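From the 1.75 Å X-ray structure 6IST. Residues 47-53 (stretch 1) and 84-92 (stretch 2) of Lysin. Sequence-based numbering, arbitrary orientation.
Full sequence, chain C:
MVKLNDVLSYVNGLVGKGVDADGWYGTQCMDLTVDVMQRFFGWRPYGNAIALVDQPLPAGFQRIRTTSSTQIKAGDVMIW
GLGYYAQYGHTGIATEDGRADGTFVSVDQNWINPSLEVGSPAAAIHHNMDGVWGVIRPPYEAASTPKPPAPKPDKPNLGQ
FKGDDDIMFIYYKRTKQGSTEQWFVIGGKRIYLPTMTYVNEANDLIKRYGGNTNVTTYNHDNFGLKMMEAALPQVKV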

# COMPACT_ATOMS: atom_id res chain seq x y z
N GLY C 47 12.50 -12.07 8.24
CA GLY C 47 13.30 -13.14 8.79
C GLY C 47 14.69 -12.76 9.24
O GLY C 47 15.00 -11.61 9.47
N ASN C 48 15.50 -13.76 9.45
CA ASN C 48 16.92 -13.58 9.77
C ASN C 48 17.64 -13.31 8.47
O ASN C 48 17.05 -13.43 7.42
CB ASN C 48 17.47 -14.85 10.38
CG ASN C 48 16.96 -15.06 11.77
OD1 ASN C 48 16.72 -14.12 12.46
ND2 ASN C 48 16.85 -16.33 12.21
N ALA C 49 18.92 -12.99 8.56
CA ALA C 49 19.71 -12.74 7.39
C ALA C 49 19.67 -13.81 6.35
O ALA C 49 19.66 -13.55 5.16
CB ALA C 49 21.15 -12.45 7.84
N ILE C 50 19.70 -15.09 6.75
CA ILE C 50 19.74 -16.17 5.86
C ILE C 50 18.52 -16.26 4.97
O ILE C 50 18.59 -16.80 3.89
CB ILE C 50 19.91 -17.51 6.64
CG1 ILE C 50 20.23 -18.70 5.72
CG2 ILE C 50 18.71 -17.82 7.56
CD1 ILE C 50 21.54 -18.47 5.00
N ALA C 51 17.37 -15.78 5.46
CA ALA C 51 16.16 -15.70 4.65
C ALA C 51 16.29 -14.75 3.48
O ALA C 51 15.55 -14.88 2.50
CB ALA C 51 14.96 -15.30 5.46
N LEU C 52 17.25 -13.82 3.50
CA LEU C 52 17.51 -13.08 2.24
C LEU C 52 17.91 -13.94 0.99
O LEU C 52 17.86 -13.50 -0.17
CB LEU C 52 18.61 -12.04 2.52
CG LEU C 52 18.26 -10.91 3.48
CD1 LEU C 52 19.50 -10.15 3.91
CD2 LEU C 52 17.20 -9.94 2.92
N VAL C 53 18.37 -15.16 1.18
CA VAL C 53 18.79 -16.03 0.07
C VAL C 53 17.59 -16.33 -0.80
O VAL C 53 17.69 -16.38 -2.00
CB VAL C 53 19.42 -17.35 0.60
CG1 VAL C 53 19.53 -18.40 -0.49
CG2 VAL C 53 20.78 -17.09 1.13
N TYR C 84 29.57 -21.59 8.57
CA TYR C 84 28.98 -21.07 9.84
C TYR C 84 27.73 -20.21 9.65
O TYR C 84 26.85 -20.19 10.49
CB TYR C 84 29.97 -20.20 10.63
CG TYR C 84 31.08 -20.97 11.27
CD1 TYR C 84 30.81 -21.93 12.26
CD2 TYR C 84 32.40 -20.77 10.89
CE1 TYR C 84 31.84 -22.66 12.84
CE2 TYR C 84 33.44 -21.50 11.45
CZ TYR C 84 33.16 -22.44 12.44
OH TYR C 84 34.22 -23.13 13.01
N TYR C 85 27.63 -19.49 8.56
CA TYR C 85 26.59 -18.57 8.35
C TYR C 85 25.33 -19.24 7.81
O TYR C 85 24.34 -18.57 7.59
CB TYR C 85 27.08 -17.53 7.33
CG TYR C 85 28.28 -16.80 7.84
CD1 TYR C 85 28.14 -15.80 8.76
CD2 TYR C 85 29.52 -17.08 7.36
CE1 TYR C 85 29.25 -15.11 9.24
CE2 TYR C 85 30.64 -16.43 7.84
CZ TYR C 85 30.49 -15.43 8.74
OH TYR C 85 31.61 -14.75 9.21
N ALA C 86 25.36 -20.58 7.58
CA ALA C 86 24.22 -21.22 6.94
C ALA C 86 23.06 -21.21 7.93
O ALA C 86 21.90 -21.23 7.51
CB ALA C 86 24.54 -22.63 6.43
N GLN C 87 23.33 -21.18 9.22
CA GLN C 87 22.23 -21.25 10.15
C GLN C 87 21.36 -19.98 10.23
O GLN C 87 20.13 -20.05 10.07
CB GLN C 87 22.75 -21.63 11.51
CG GLN C 87 21.62 -21.95 12.43
CD GLN C 87 22.12 -22.50 13.74
OE1 GLN C 87 23.29 -22.36 14.07
NE2 GLN C 87 21.20 -23.04 14.55
N TYR C 88 21.99 -18.84 10.55
CA TYR C 88 21.33 -17.57 10.73
C TYR C 88 21.64 -16.50 9.69
O TYR C 88 20.91 -15.54 9.55
CB TYR C 88 21.68 -17.01 12.07
CG TYR C 88 21.22 -17.89 13.20
CD1 TYR C 88 19.86 -18.10 13.44
CD2 TYR C 88 22.14 -18.51 14.03
CE1 TYR C 88 19.44 -18.92 14.48
CE2 TYR C 88 21.72 -19.35 15.09
CZ TYR C 88 20.38 -19.53 15.30
OH TYR C 88 19.95 -20.34 16.33
N GLY C 89 22.80 -16.64 9.06
CA GLY C 89 23.31 -15.67 8.11
C GLY C 89 23.94 -14.44 8.72
O GLY C 89 24.03 -14.26 9.92
N HIS C 90 24.44 -13.59 7.84
CA HIS C 90 24.88 -12.26 8.22
C HIS C 90 24.55 -11.37 7.05
O HIS C 90 24.44 -11.85 5.95
CB HIS C 90 26.38 -12.30 8.50
CG HIS C 90 26.94 -10.99 8.92
ND1 HIS C 90 26.55 -10.31 10.04
CD2 HIS C 90 27.84 -10.21 8.30
CE1 HIS C 90 27.18 -9.15 10.10
NE2 HIS C 90 27.97 -9.08 9.04
N THR C 91 24.49 -10.06 7.29
CA THR C 91 24.19 -9.11 6.24
C THR C 91 24.79 -7.79 6.61
O THR C 91 25.26 -7.62 7.69
CB THR C 91 22.67 -9.01 6.02
OG1 THR C 91 22.40 -8.18 4.88
CG2 THR C 91 21.92 -8.44 7.28
N GLY C 92 24.87 -6.93 5.61
CA GLY C 92 25.33 -5.55 5.82
C GLY C 92 25.27 -4.90 4.43
O GLY C 92 24.76 -5.47 3.46
O HOH W 1 17.52 -18.91 10.68
O HOH W 2 20.05 -12.77 11.18

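Segments distant in sequence can dock with a single direct backbone hydrogen bond, apolar packing and bridging water supplying the rest, as these two stretches of Lysin illustrate. The one direct hydrogen bond runs from Ile50 N to Tyr88 O, at 3.1 Å with an N-H...O angle of 146°. Ala49 N also lies near Tyr88 O, at 3.4 Å, but at a poor angle for bonding.

Two waters add indirect links. The O of water 2 accepts from Ala49 N (2.9 Å) and donates weakly to Tyr88 O (3.3 Å), so this carbonyl serves both a peptide NH and a solvent bridge. The O of water 1 accepts from Asn48 ND2 (3.1 Å) and donates to Gln87 O (2.9 Å). Asn48, exposed and in the m rotamer, suits this margin: its amide also sits at the edge of the Tyr88 ring, with Asn48 ND2 3.7 Å from Tyr88 CD1.

Packing makes up much of the contact, within a total buried area of 345 Å². Ile50 contributes the largest share. Its branched side chain (chi1 t, chi2 p) lies along the backbone of the second stretch, placing CG2 3.6 Å from Gln87 O, CG1 3.5 Å from Ala86 O and CD1 3.8 Å from Tyr85 O. These are van der Waals contacts with carbonyl oxygens. Deeper in, the small methyl of buried Ala49 fits closely against backbone, its CB 3.5 Å from both Gly89 C and His90 N. Leu52 CD1 approaches Thr91 OG1 at 3.6 Å; that hydroxyl is hydrogen-bonded elsewhere in the structure.

Close approach also depends on a missing side chain. Gly89 has a positive phi of 79°, which favours glycine, and its CA is 4.2 Å from Ile50 CA. A CB on Gly89 would clash, falling 2.5 Å from Ile50 N.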